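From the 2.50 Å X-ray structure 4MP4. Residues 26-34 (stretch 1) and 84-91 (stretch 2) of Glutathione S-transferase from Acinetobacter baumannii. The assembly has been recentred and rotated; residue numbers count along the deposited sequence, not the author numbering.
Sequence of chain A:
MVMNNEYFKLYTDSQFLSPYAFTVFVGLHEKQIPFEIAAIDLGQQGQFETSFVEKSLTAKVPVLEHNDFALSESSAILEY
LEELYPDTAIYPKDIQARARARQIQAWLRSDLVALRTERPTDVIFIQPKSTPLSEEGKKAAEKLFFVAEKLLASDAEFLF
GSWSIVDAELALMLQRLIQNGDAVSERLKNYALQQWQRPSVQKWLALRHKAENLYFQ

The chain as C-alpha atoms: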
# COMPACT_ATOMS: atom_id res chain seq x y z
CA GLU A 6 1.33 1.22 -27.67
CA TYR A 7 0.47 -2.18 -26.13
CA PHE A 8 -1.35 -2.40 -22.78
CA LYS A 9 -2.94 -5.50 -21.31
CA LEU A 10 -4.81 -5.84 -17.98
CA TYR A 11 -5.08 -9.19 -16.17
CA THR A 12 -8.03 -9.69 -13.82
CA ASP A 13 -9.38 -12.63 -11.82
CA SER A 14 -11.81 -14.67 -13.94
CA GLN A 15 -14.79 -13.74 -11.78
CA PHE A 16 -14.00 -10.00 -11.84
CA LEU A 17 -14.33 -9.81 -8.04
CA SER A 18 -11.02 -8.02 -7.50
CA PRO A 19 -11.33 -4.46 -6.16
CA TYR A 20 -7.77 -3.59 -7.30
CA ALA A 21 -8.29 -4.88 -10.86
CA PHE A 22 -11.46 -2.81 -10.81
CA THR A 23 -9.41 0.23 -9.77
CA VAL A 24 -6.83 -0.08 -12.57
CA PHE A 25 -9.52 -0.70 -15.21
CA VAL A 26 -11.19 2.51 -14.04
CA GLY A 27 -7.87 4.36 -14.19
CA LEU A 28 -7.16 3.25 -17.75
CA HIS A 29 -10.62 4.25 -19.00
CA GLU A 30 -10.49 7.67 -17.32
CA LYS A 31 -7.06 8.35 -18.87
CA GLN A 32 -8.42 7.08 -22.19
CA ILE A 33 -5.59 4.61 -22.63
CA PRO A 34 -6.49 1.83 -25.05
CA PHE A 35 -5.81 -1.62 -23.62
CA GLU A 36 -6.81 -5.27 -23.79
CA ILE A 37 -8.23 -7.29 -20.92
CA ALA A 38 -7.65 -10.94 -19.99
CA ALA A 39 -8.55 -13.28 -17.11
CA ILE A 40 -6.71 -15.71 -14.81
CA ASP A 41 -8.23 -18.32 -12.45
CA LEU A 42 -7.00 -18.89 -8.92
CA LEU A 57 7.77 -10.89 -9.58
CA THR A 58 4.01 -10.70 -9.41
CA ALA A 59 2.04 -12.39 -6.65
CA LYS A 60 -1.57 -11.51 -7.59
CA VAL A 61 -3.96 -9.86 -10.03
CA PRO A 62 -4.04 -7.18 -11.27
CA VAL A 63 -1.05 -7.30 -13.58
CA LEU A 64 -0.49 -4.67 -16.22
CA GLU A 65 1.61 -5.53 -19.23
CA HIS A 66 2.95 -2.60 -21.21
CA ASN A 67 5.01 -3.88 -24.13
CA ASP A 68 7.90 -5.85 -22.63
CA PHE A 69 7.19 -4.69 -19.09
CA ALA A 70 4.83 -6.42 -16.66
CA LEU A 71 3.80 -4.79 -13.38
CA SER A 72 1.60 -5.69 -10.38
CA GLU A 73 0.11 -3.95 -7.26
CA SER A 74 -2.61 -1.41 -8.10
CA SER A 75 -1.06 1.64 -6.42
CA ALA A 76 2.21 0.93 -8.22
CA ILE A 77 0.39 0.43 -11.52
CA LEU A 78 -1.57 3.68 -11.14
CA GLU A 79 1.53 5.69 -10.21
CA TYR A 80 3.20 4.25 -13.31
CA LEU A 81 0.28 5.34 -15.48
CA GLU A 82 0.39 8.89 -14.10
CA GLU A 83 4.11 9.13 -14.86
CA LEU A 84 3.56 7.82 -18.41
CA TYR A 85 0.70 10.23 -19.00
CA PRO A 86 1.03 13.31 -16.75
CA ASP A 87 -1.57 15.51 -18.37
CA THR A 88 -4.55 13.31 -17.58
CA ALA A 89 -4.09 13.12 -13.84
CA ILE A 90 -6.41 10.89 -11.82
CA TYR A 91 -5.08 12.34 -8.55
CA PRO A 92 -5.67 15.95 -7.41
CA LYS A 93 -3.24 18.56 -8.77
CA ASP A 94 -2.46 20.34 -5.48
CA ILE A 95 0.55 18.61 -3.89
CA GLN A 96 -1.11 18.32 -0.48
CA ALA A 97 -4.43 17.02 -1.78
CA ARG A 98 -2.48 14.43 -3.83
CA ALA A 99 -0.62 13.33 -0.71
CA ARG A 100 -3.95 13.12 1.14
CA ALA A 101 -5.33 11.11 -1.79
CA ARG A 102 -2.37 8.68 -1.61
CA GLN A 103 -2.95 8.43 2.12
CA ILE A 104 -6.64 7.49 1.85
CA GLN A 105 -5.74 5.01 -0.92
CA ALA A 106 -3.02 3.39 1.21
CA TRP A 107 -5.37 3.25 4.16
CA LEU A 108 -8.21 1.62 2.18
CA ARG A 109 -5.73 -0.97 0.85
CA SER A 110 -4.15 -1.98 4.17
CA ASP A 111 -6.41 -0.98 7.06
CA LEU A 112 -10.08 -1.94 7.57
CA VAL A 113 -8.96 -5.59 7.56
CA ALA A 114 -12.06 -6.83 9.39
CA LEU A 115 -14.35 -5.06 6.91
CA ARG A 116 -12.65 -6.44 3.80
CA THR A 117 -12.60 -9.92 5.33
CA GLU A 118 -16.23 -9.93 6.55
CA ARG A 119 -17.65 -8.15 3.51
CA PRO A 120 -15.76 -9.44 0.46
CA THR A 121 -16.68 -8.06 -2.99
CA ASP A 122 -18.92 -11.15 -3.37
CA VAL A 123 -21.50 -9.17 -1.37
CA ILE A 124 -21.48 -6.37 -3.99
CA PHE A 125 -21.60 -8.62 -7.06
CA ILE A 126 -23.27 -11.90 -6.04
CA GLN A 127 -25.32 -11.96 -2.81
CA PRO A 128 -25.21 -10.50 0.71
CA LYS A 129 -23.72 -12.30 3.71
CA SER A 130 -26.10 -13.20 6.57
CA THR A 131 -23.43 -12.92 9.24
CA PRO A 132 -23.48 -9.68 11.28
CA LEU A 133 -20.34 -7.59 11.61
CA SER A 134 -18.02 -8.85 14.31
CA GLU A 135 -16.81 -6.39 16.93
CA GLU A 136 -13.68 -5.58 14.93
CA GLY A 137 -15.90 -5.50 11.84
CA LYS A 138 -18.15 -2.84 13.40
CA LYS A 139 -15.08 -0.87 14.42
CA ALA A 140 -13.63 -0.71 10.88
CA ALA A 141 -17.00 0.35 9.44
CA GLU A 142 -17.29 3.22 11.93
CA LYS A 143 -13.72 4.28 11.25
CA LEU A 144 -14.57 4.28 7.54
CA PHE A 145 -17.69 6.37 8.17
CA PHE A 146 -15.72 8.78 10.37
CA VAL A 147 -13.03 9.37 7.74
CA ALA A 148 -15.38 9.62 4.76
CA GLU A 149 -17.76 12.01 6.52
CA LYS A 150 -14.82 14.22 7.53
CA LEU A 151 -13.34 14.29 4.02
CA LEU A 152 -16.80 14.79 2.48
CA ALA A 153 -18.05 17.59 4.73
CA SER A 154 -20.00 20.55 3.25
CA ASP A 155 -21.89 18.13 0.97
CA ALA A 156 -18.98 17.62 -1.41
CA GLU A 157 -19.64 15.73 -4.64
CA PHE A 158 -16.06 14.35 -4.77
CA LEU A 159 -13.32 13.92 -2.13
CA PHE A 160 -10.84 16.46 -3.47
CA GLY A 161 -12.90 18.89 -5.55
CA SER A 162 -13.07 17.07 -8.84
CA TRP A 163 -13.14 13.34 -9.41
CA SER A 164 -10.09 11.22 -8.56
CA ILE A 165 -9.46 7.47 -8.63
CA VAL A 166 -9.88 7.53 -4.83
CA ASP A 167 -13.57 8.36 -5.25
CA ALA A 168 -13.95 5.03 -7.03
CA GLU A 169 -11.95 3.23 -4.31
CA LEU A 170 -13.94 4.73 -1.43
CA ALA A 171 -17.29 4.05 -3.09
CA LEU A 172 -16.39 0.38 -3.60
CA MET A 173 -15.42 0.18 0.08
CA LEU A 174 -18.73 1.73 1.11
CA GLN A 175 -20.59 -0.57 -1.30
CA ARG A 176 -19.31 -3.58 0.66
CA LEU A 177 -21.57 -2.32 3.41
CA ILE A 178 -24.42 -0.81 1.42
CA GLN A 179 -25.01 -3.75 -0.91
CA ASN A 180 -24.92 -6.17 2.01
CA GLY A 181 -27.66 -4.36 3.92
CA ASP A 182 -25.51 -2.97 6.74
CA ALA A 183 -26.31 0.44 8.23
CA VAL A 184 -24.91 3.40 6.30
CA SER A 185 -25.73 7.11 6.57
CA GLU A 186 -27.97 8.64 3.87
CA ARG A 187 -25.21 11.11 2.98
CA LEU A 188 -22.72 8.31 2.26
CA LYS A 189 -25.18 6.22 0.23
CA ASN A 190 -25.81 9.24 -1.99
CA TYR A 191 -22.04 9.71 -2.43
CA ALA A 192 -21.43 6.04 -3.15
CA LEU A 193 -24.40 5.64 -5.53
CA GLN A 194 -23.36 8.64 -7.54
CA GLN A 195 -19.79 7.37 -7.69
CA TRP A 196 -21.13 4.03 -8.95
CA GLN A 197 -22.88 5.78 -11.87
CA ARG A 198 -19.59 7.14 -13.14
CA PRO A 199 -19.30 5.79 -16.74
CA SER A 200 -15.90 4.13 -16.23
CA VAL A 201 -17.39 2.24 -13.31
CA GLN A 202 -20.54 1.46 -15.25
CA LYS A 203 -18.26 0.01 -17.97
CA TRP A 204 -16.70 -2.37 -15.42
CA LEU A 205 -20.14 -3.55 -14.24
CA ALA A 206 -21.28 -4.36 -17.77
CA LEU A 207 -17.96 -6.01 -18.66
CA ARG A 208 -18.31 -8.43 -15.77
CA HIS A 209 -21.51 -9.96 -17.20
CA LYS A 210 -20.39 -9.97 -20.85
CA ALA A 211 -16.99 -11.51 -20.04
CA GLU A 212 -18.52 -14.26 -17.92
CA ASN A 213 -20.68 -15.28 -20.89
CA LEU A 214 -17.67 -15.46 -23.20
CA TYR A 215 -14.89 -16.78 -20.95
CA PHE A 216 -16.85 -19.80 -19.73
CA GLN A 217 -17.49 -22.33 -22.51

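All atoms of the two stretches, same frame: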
# COMPACT_ATOMS: atom_id res chain seq x y z
N VAL A 26 -10.58 1.18 -14.11
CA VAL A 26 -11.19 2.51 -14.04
C VAL A 26 -10.16 3.57 -14.42
O VAL A 26 -10.45 4.47 -15.23
CB VAL A 26 -11.83 2.81 -12.65
CG1 VAL A 26 -12.22 4.30 -12.55
CG2 VAL A 26 -13.03 1.90 -12.39
N GLY A 27 -8.95 3.45 -13.87
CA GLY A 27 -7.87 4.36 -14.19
C GLY A 27 -7.53 4.44 -15.67
O GLY A 27 -7.35 5.52 -16.21
N LEU A 28 -7.43 3.29 -16.32
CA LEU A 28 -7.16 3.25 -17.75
C LEU A 28 -8.25 3.96 -18.56
O LEU A 28 -7.95 4.79 -19.39
CB LEU A 28 -6.98 1.81 -18.23
CG LEU A 28 -5.73 1.07 -17.71
CD1 LEU A 28 -5.93 -0.46 -17.77
CD2 LEU A 28 -4.52 1.49 -18.52
N HIS A 29 -9.51 3.63 -18.29
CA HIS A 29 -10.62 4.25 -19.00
C HIS A 29 -10.73 5.76 -18.80
O HIS A 29 -10.98 6.49 -19.75
CB HIS A 29 -11.95 3.56 -18.65
CG HIS A 29 -12.21 2.34 -19.47
ND1 HIS A 29 -12.67 2.41 -20.77
CD2 HIS A 29 -12.05 1.03 -19.19
CE1 HIS A 29 -12.79 1.18 -21.25
NE2 HIS A 29 -12.42 0.33 -20.31
N GLU A 30 -10.54 6.23 -17.58
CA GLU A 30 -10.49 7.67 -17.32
C GLU A 30 -9.36 8.38 -18.10
O GLU A 30 -9.56 9.45 -18.66
CB GLU A 30 -10.36 7.93 -15.82
CG GLU A 30 -11.58 7.51 -15.00
CD GLU A 30 -12.70 8.54 -15.02
OE1 GLU A 30 -13.87 8.16 -14.79
OE2 GLU A 30 -12.40 9.73 -15.28
N LYS A 31 -8.18 7.77 -18.15
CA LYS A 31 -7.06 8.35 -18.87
C LYS A 31 -7.16 8.14 -20.38
O LYS A 31 -6.30 8.57 -21.15
CB LYS A 31 -5.73 7.77 -18.36
CG LYS A 31 -5.37 8.20 -16.94
CD LYS A 31 -4.08 7.53 -16.48
CE LYS A 31 -2.86 8.27 -16.97
NZ LYS A 31 -2.94 9.66 -16.45
N GLN A 32 -8.22 7.45 -20.79
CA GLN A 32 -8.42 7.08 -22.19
C GLN A 32 -7.18 6.43 -22.80
O GLN A 32 -6.74 6.81 -23.87
CB GLN A 32 -8.89 8.27 -23.01
CG GLN A 32 -10.24 8.80 -22.56
CD GLN A 32 -10.81 9.84 -23.50
OE1 GLN A 32 -10.31 10.96 -23.59
NE2 GLN A 32 -11.87 9.48 -24.21
N ILE A 33 -6.64 5.45 -22.09
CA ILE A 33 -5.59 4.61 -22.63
C ILE A 33 -6.21 3.34 -23.19
O ILE A 33 -6.97 2.66 -22.51
CB ILE A 33 -4.57 4.26 -21.54
CG1 ILE A 33 -3.93 5.54 -21.00
CG2 ILE A 33 -3.53 3.29 -22.06
CD1 ILE A 33 -3.24 5.37 -19.68
N PRO A 34 -5.92 3.04 -24.46
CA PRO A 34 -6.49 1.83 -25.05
C PRO A 34 -5.74 0.64 -24.50
O PRO A 34 -4.52 0.73 -24.32
CB PRO A 34 -6.21 2.00 -26.54
CG PRO A 34 -5.02 2.89 -26.60
CD PRO A 34 -5.11 3.81 -25.43
N LEU A 84 3.59 8.01 -16.96
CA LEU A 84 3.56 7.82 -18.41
C LEU A 84 2.69 8.85 -19.11
O LEU A 84 2.94 9.21 -20.25
CB LEU A 84 3.03 6.43 -18.78
CG LEU A 84 3.90 5.19 -18.58
CD1 LEU A 84 3.18 3.96 -19.13
CD2 LEU A 84 5.23 5.36 -19.27
N TYR A 85 1.65 9.30 -18.42
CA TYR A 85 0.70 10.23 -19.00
C TYR A 85 0.29 11.30 -18.00
O TYR A 85 -0.80 11.22 -17.42
CB TYR A 85 -0.54 9.49 -19.52
CG TYR A 85 -0.26 8.44 -20.57
CD1 TYR A 85 0.05 8.80 -21.88
CD2 TYR A 85 -0.31 7.09 -20.25
CE1 TYR A 85 0.30 7.83 -22.84
CE2 TYR A 85 -0.07 6.12 -21.21
CZ TYR A 85 0.24 6.50 -22.50
OH TYR A 85 0.49 5.53 -23.45
N PRO A 86 1.14 12.31 -17.82
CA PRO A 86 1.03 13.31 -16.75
C PRO A 86 -0.05 14.36 -16.95
O PRO A 86 -0.37 15.11 -16.03
CB PRO A 86 2.40 13.99 -16.77
CG PRO A 86 3.30 13.03 -17.47
CD PRO A 86 2.43 12.40 -18.51
N ASP A 87 -0.63 14.43 -18.14
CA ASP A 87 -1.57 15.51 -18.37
C ASP A 87 -3.02 15.04 -18.35
O ASP A 87 -3.93 15.78 -18.73
CB ASP A 87 -1.19 16.30 -19.62
CG ASP A 87 0.24 16.83 -19.56
OD1 ASP A 87 0.54 17.62 -18.63
OD2 ASP A 87 1.06 16.45 -20.42
N THR A 88 -3.22 13.81 -17.89
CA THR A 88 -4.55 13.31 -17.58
C THR A 88 -4.51 12.70 -16.18
O THR A 88 -4.70 11.50 -16.00
CB THR A 88 -5.02 12.25 -18.57
OG1 THR A 88 -4.05 11.20 -18.65
CG2 THR A 88 -5.22 12.89 -19.94
N ALA A 89 -4.28 13.56 -15.20
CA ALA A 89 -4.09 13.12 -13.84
C ALA A 89 -5.39 12.54 -13.28
O ALA A 89 -6.48 13.04 -13.57
CB ALA A 89 -3.59 14.28 -12.97
N ILE A 90 -5.26 11.47 -12.51
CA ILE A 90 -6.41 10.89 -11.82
C ILE A 90 -6.20 10.99 -10.31
O ILE A 90 -6.83 10.29 -9.54
CB ILE A 90 -6.67 9.43 -12.25
CG1 ILE A 90 -5.47 8.55 -11.93
CG2 ILE A 90 -6.99 9.36 -13.75
CD1 ILE A 90 -5.64 7.13 -12.43
N TYR A 91 -5.28 11.88 -9.92
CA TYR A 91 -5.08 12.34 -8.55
C TYR A 91 -5.19 13.87 -8.58
O TYR A 91 -4.97 14.48 -9.62
CB TYR A 91 -3.70 11.93 -8.02
CG TYR A 91 -3.58 10.45 -7.78
CD1 TYR A 91 -4.15 9.86 -6.66
CD2 TYR A 91 -2.92 9.64 -8.69
CE1 TYR A 91 -4.05 8.50 -6.44
CE2 TYR A 91 -2.82 8.27 -8.47
CZ TYR A 91 -3.39 7.72 -7.34
OH TYR A 91 -3.30 6.37 -7.12

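What holds the end of the first helix to the loop that follows the second? The centre of the contact is Lys31, which has 108 Å² of its own surface covered by the other stretch, the largest of any residue here. Its CA-to-CB bond points sideways, but the chain beyond bends back: chi1 is m and chi2 t, then chi3 and chi4 both turn to p, and the ammonium group is carried in among the oxygens of the loop. Across the contact Lys31 NZ donates three hydrogen bonds, to Tyr85 O at 2.8 Å, to Thr88 OG1 at 2.9 Å and to Thr88 O at 2.6 Å, and it has a further bond elsewhere in the structure. Two of these acceptors are backbone carbonyls, and no carboxylate of either stretch bonds to Lys31 NZ.

Why are those oxygens so well placed for a single amine? Tyr85 is the first residue to leave helical geometry after its helix, and from it to Thr88 the chain makes a type I beta turn. The turn brings its first and last residues close together, so that Lys31 NZ can reach the carbonyl of each. Thr88, with chi1 in p and its CA-to-CB bond directed toward the other stretch, adds its hydroxyl to the same cluster. The lysine thus ties together the two ends of the turn.

What does Ile90 contribute beyond the turn? It is buried and its CA-to-CB bond points toward the other stretch, where it supplies one apolar part of the contact. Ile90 CG2 lies 3.8 Å from Lys31 CG and 4.2 Å from Glu30 CB, so the aliphatic base of the lysine packs against isoleucine while the amine bonds to the turn. Ile90 CD1 approaches Gly27 CA at 4.0 Å. Gly27 has no side chain, and an ideal CB built there would stand 3.5 Å from Ile90 CD1, a tight fit.

How does Tyr85 use its side chain when its carbonyl is already engaged? Its CA-to-CB bond points toward the first stretch, and its ring meets two residues obliquely. Ile33 CD1 comes to 3.4 Å from Tyr85 CD2, a close apolar contact, while Lys31 CE lies 3.7 Å from Tyr85 CB. Ile33 follows the turn in which the chain leaves the helix: Gln32 adopts positive phi in a Schellman motif, with Ile33 N bonded to Leu28 O at 3.1 Å and a weak bond from Gln32 N to His29 O, also 3.1 Å. Tyr85 therefore joins the polar and apolar parts of the contact, through its carbonyl and its side chain.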